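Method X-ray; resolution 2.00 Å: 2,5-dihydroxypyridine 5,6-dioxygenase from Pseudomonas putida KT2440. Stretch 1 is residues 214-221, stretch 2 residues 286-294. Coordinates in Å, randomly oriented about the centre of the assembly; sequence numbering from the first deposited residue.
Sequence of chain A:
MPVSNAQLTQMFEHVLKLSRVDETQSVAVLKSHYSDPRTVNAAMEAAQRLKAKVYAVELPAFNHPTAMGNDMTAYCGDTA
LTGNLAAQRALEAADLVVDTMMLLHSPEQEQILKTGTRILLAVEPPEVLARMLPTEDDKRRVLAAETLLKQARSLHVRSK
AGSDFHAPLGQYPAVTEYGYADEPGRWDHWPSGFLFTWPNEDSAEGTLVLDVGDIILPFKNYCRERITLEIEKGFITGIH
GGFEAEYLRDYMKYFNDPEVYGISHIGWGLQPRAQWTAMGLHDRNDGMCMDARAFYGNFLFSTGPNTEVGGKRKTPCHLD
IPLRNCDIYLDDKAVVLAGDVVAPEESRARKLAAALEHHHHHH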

ATOM      1  N   ASP A 214      21.603 -35.264  -5.872  1.00 25.40           N
ATOM      2  CA  ASP A 214      20.308 -35.565  -5.224  1.00 24.96           C
ATOM      3  C   ASP A 214      19.989 -34.434  -4.253  1.00 24.31           C
ATOM      4  O   ASP A 214      20.870 -33.614  -3.987  1.00 26.69           O
ATOM      5  CB  ASP A 214      20.290 -36.962  -4.616  1.00 26.95           C
ATOM      6  CG  ASP A 214      20.177 -38.042  -5.680  1.00 27.55           C
ATOM      7  OD1 ASP A 214      19.618 -37.738  -6.751  1.00 26.50           O
ATOM      8  OD2 ASP A 214      20.639 -39.183  -5.428  1.00 29.74           O
ATOM      9  N   ILE A 215      18.763 -34.388  -3.747  1.00 24.89           N
ATOM     10  CA  ILE A 215      18.240 -33.159  -3.082  1.00 24.67           C
ATOM     11  C   ILE A 215      17.733 -33.495  -1.679  1.00 22.32           C
ATOM     12  O   ILE A 215      17.088 -34.543  -1.501  1.00 21.97           O
ATOM     13  CB  ILE A 215      17.157 -32.517  -3.977  1.00 24.07           C
ATOM     14  CG1 ILE A 215      17.754 -32.124  -5.329  1.00 25.86           C
ATOM     15  CG2 ILE A 215      16.490 -31.336  -3.285  1.00 24.64           C
ATOM     16  CD1 ILE A 215      16.778 -31.458  -6.281  1.00 28.51           C
ATOM     17  N   ILE A 216      17.944 -32.580  -0.742  1.00 21.71           N
ATOM     18  CA  ILE A 216      17.221 -32.585   0.554  1.00 22.67           C
ATOM     19  C   ILE A 216      16.329 -31.346   0.649  1.00 23.42           C
ATOM     20  O   ILE A 216      16.848 -30.248   0.465  1.00 23.05           O
ATOM     21  CB  ILE A 216      18.175 -32.696   1.744  1.00 21.47           C
ATOM     22  CG1 ILE A 216      19.111 -33.894   1.585  1.00 22.55           C
ATOM     23  CG2 ILE A 216      17.340 -32.774   3.004  1.00 22.68           C
ATOM     24  CD1 ILE A 216      20.194 -33.929   2.589  1.00 23.58           C
ATOM     25  N   LEU A 217      15.034 -31.558   0.923  1.00 22.38           N
ATOM     26  CA  LEU A 217      14.067 -30.491   1.267  1.00 23.57           C
ATOM     27  C   LEU A 217      13.787 -30.589   2.766  1.00 23.74           C
ATOM     28  O   LEU A 217      13.586 -31.689   3.254  1.00 26.18           O
ATOM     29  CB  LEU A 217      12.817 -30.727   0.415  1.00 23.17           C
ATOM     30  CG  LEU A 217      13.048 -30.817  -1.091  1.00 22.49           C
ATOM     31  CD1 LEU A 217      11.754 -31.107  -1.805  1.00 24.41           C
ATOM     32  CD2 LEU A 217      13.660 -29.534  -1.637  1.00 23.28           C
ATOM     33  N   PRO A 218      13.737 -29.488   3.549  1.00 26.08           N
ATOM     34  CA  PRO A 218      13.783 -28.108   3.032  1.00 25.65           C
ATOM     35  C   PRO A 218      15.140 -27.401   2.843  1.00 26.17           C
ATOM     36  O   PRO A 218      15.112 -26.209   2.659  1.00 25.71           O
ATOM     37  CB  PRO A 218      13.028 -27.336   4.129  1.00 24.85           C
ATOM     38  CG  PRO A 218      13.429 -28.050   5.393  1.00 25.99           C
ATOM     39  CD  PRO A 218      13.538 -29.520   5.013  1.00 25.63           C
ATOM     40  N   PHE A 219      16.274 -28.105   2.816  1.00 23.36           N
ATOM     41  CA  PHE A 219      17.598 -27.455   2.640  1.00 24.50           C
ATOM     42  C   PHE A 219      17.680 -26.860   1.227  1.00 24.23           C
ATOM     43  O   PHE A 219      18.368 -25.860   1.044  1.00 24.79           O
ATOM     44  CB  PHE A 219      18.785 -28.397   2.866  1.00 24.95           C
ATOM     45  CG  PHE A 219      18.813 -29.176   4.164  1.00 24.51           C
ATOM     46  CD1 PHE A 219      18.020 -28.825   5.241  1.00 25.44           C
ATOM     47  CD2 PHE A 219      19.637 -30.288   4.292  1.00 25.96           C
ATOM     48  CE1 PHE A 219      18.052 -29.566   6.415  1.00 26.23           C
ATOM     49  CE2 PHE A 219      19.681 -31.019   5.475  1.00 24.15           C
ATOM     50  CZ  PHE A 219      18.859 -30.674   6.522  1.00 25.78           C
ATOM     51  N   LYS A 220      17.049 -27.493   0.248  1.00 23.10           N
ATOM     52  CA  LYS A 220      17.068 -27.052  -1.171  1.00 25.84           C
ATOM     53  C   LYS A 220      18.511 -26.935  -1.682  1.00 27.47           C
ATOM     54  O   LYS A 220      18.828 -25.923  -2.310  1.00 24.02           O
ATOM     55  CB  LYS A 220      16.292 -25.743  -1.313  1.00 26.02           C
ATOM     56  CG  LYS A 220      14.828 -25.868  -0.940  1.00 26.85           C
ATOM     57  CD  LYS A 220      14.158 -24.582  -0.582  1.00 26.74           C
ATOM     58  CE  LYS A 220      12.679 -24.781  -0.429  1.00 27.42           C
ATOM     59  NZ  LYS A 220      12.120 -23.832   0.552  1.00 30.93           N
ATOM     60  N   ASN A 221      19.333 -27.958  -1.440  1.00 29.27           N
ATOM     61  CA  ASN A 221      20.724 -28.061  -1.949  1.00 30.89           C
ATOM     62  C   ASN A 221      20.783 -29.282  -2.833  1.00 26.71           C
ATOM     63  O   ASN A 221      20.100 -30.248  -2.520  1.00 27.60           O
ATOM     64  CB  ASN A 221      21.762 -28.237  -0.837  1.00 37.95           C
ATOM     65  CG  ASN A 221      21.910 -26.992   0.012  1.00 45.16           C
ATOM     66  OD1 ASN A 221      22.154 -27.061   1.229  1.00 55.36           O
ATOM     67  ND2 ASN A 221      21.770 -25.848  -0.640  1.00 48.09           N
ATOM     68  N   ASP A 286      11.341 -18.727  -2.498  1.00 22.67           N
ATOM     69  CA  ASP A 286      10.385 -18.640  -3.634  1.00 23.64           C
ATOM     70  C   ASP A 286       9.222 -19.595  -3.398  1.00 22.88           C
ATOM     71  O   ASP A 286       8.130 -19.266  -3.802  1.00 26.85           O
ATOM     72  CB  ASP A 286      11.045 -18.980  -4.963  1.00 24.42           C
ATOM     73  CG  ASP A 286      12.058 -17.928  -5.384  1.00 27.33           C
ATOM     74  OD1 ASP A 286      12.140 -16.889  -4.699  1.00 27.66           O
ATOM     75  OD2 ASP A 286      12.763 -18.163  -6.374  1.00 25.88           O
ATOM     76  N   GLY A 287       9.471 -20.757  -2.809  1.00 22.75           N
ATOM     77  CA  GLY A 287       8.449 -21.808  -2.636  1.00 23.51           C
ATOM     78  C   GLY A 287       9.021 -23.038  -1.959  1.00 23.13           C
ATOM     79  O   GLY A 287      10.169 -23.002  -1.499  1.00 22.67           O
ATOM     80  N   MET A 288       8.263 -24.123  -1.914  1.00 25.54           N
ATOM     81  CA  MET A 288       8.679 -25.384  -1.249  1.00 25.79           C
ATOM     82  C   MET A 288       9.325 -26.359  -2.256  1.00 25.56           C
ATOM     83  O   MET A 288       9.802 -27.414  -1.841  1.00 26.70           O
ATOM     84  CB  MET A 288       7.458 -26.003  -0.583  1.00 30.17           C
ATOM     85  CG  MET A 288       6.446 -26.575  -1.558  1.00 34.57           C
ATOM     86  SD  MET A 288       5.088 -27.359  -0.642  1.00 42.34           S
ATOM     87  CE  MET A 288       4.729 -26.037   0.510  1.00 40.40           C
ATOM     88  N   CYS A 289       9.426 -25.993  -3.526  1.00 25.58           N
ATOM     89  CA  CYS A 289      10.087 -26.786  -4.595  1.00 24.06           C
ATOM     90  C   CYS A 289       9.302 -28.092  -4.798  1.00 25.64           C
ATOM     91  O   CYS A 289       9.792 -29.225  -4.504  1.00 24.28           O
ATOM     92  CB  CYS A 289      11.575 -27.029  -4.338  1.00 26.88           C
ATOM     93  SG  CYS A 289      12.421 -27.599  -5.846  1.00 30.37           S
ATOM     94  N   MET A 290       8.118 -27.938  -5.370  1.00 22.92           N
ATOM     95  CA  MET A 290       7.319 -29.083  -5.876  1.00 23.31           C
ATOM     96  C   MET A 290       8.008 -29.735  -7.074  1.00 21.52           C
ATOM     97  O   MET A 290       7.781 -30.933  -7.247  1.00 23.57           O
ATOM     98  CB  MET A 290       5.902 -28.643  -6.231  1.00 20.78           C
ATOM     99  CG  MET A 290       5.075 -28.336  -5.009  1.00 19.71           C
ATOM    100  SD  MET A 290       5.086 -29.669  -3.764  1.00 23.25           S
ATOM    101  CE  MET A 290       4.310 -30.991  -4.677  1.00 19.70           C
ATOM    102  N   ASP A 291       8.851 -29.010  -7.817  1.00 21.23           N
ATOM    103  CA  ASP A 291       9.640 -29.586  -8.934  1.00 20.96           C
ATOM    104  C   ASP A 291      10.465 -30.776  -8.422  1.00 22.99           C
ATOM    105  O   ASP A 291      10.497 -31.808  -9.103  1.00 23.18           O
ATOM    106  CB  ASP A 291      10.534 -28.525  -9.559  1.00 21.45           C
ATOM    107  CG  ASP A 291       9.833 -27.668 -10.586  1.00 22.62           C
ATOM    108  OD1 ASP A 291       9.726 -28.125 -11.751  1.00 22.96           O
ATOM    109  OD2 ASP A 291       9.417 -26.547 -10.234  1.00 24.71           O
ATOM    110  N   ALA A 292      11.139 -30.612  -7.275  1.00 22.85           N
ATOM    111  CA  ALA A 292      12.024 -31.618  -6.671  1.00 22.69           C
ATOM    112  C   ALA A 292      11.171 -32.801  -6.223  1.00 24.06           C
ATOM    113  O   ALA A 292      11.632 -33.928  -6.373  1.00 25.66           O
ATOM    114  CB  ALA A 292      12.797 -31.015  -5.513  1.00 23.79           C
ATOM    115  N   ARG A 293       9.974 -32.562  -5.673  1.00 23.45           N
ATOM    116  CA  ARG A 293       9.139 -33.689  -5.179  1.00 21.66           C
ATOM    117  C   ARG A 293       8.564 -34.476  -6.364  1.00 20.48           C
ATOM    118  O   ARG A 293       8.354 -35.694  -6.208  1.00 22.05           O
ATOM    119  CB  ARG A 293       8.015 -33.217  -4.254  1.00 21.23           C
ATOM    120  CG  ARG A 293       8.490 -32.583  -2.956  1.00 22.66           C
ATOM    121  CD  ARG A 293       7.350 -32.196  -2.063  1.00 22.34           C
ATOM    122  NE  ARG A 293       7.893 -31.755  -0.791  1.00 23.19           N
ATOM    123  CZ  ARG A 293       8.422 -30.558  -0.553  1.00 26.11           C
ATOM    124  NH1 ARG A 293       8.467 -29.646  -1.520  1.00 26.55           N
ATOM    125  NH2 ARG A 293       8.896 -30.270   0.657  1.00 26.15           N
ATOM    126  N   ALA A 294       8.202 -33.811  -7.459  1.00 20.71           N
ATOM    127  CA  ALA A 294       7.268 -34.373  -8.461  1.00 21.93           C
ATOM    128  C   ALA A 294       7.978 -34.859  -9.730  1.00 22.57           C
ATOM    129  O   ALA A 294       7.299 -35.533 -10.504  1.00 24.49           O
ATOM    130  CB  ALA A 294       6.154 -33.407  -8.809  1.00 20.37           C
TER

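The contact between these two stretches is small, burying 286 Å² in all, and most of its shape comes from one side chain. Leu 217 is the bump. Its CA-to-CB bond points toward the second stretch, and with chi1 near -55° and chi2 near 180° the chain extends so that its two methyl groups reach the start of the helix that begins at Met 290. The hollow that receives CD1 has mixed walls: CB of Ala 292 lies 3.9 Å from Leu 217 CD1, the backbone O of Cys 289 lies 3.8 Å from the same methyl, and the guanidinium carbon CZ of Arg 293 approaches it to 3.6 Å. The other methyl, CD2, rests 4.2 Å from CB of Cys 289. A branched, purely apolar side chain suits this place because it can touch several surfaces at once without needing a polar partner.

Ala 292 suits the helix face that meets Leu 217. Its CB points toward the first stretch, and its small size lets a second bump settle beside the leucine: CD1 of Ile 215, at the tip of an extended m,t side chain, comes within 4.1 Å of Ala 292 CB. One methyl on the helix thus meets two longer aliphatic side chains.

Arg 293 contributes a flat surface. Its CA-to-CB bond runs sideways, but the end of the chain comes nearer, placing Leu 217 CD1 over one face of the guanidinium. That face is well suited to apolar packing, since the N-H groups point outward in the plane. NH1 donates to Met 288 O over 2.6 Å, tying the arginine to the loop before its own helix, while NE and NH2 are satisfied elsewhere in the structure.

The loop's turn into the helix is shaped by Cys 289, the N-cap residue. Its SG accepts a weak capping bond from Ala 292 N at 3.6 Å, while its CB packs against the leucine.

At the other end of the contact, Lys 220 supplies the single hydrogen bond across the stretches, from its NZ to Gly 287 O at 2.9 Å. The nearly extended side chain carries the amine across to the loop, and on the way its CE passes 4.1 Å from Met 288 CA, so the aliphatic part also packs. Gly 287 offers its carbonyl from a backbone with phi/psi of 179/-171°, a conformation that glycine adopts readily. The long side chain of Met 288 leads away from the contact, leaving its backbone to face the lysine and the leucine.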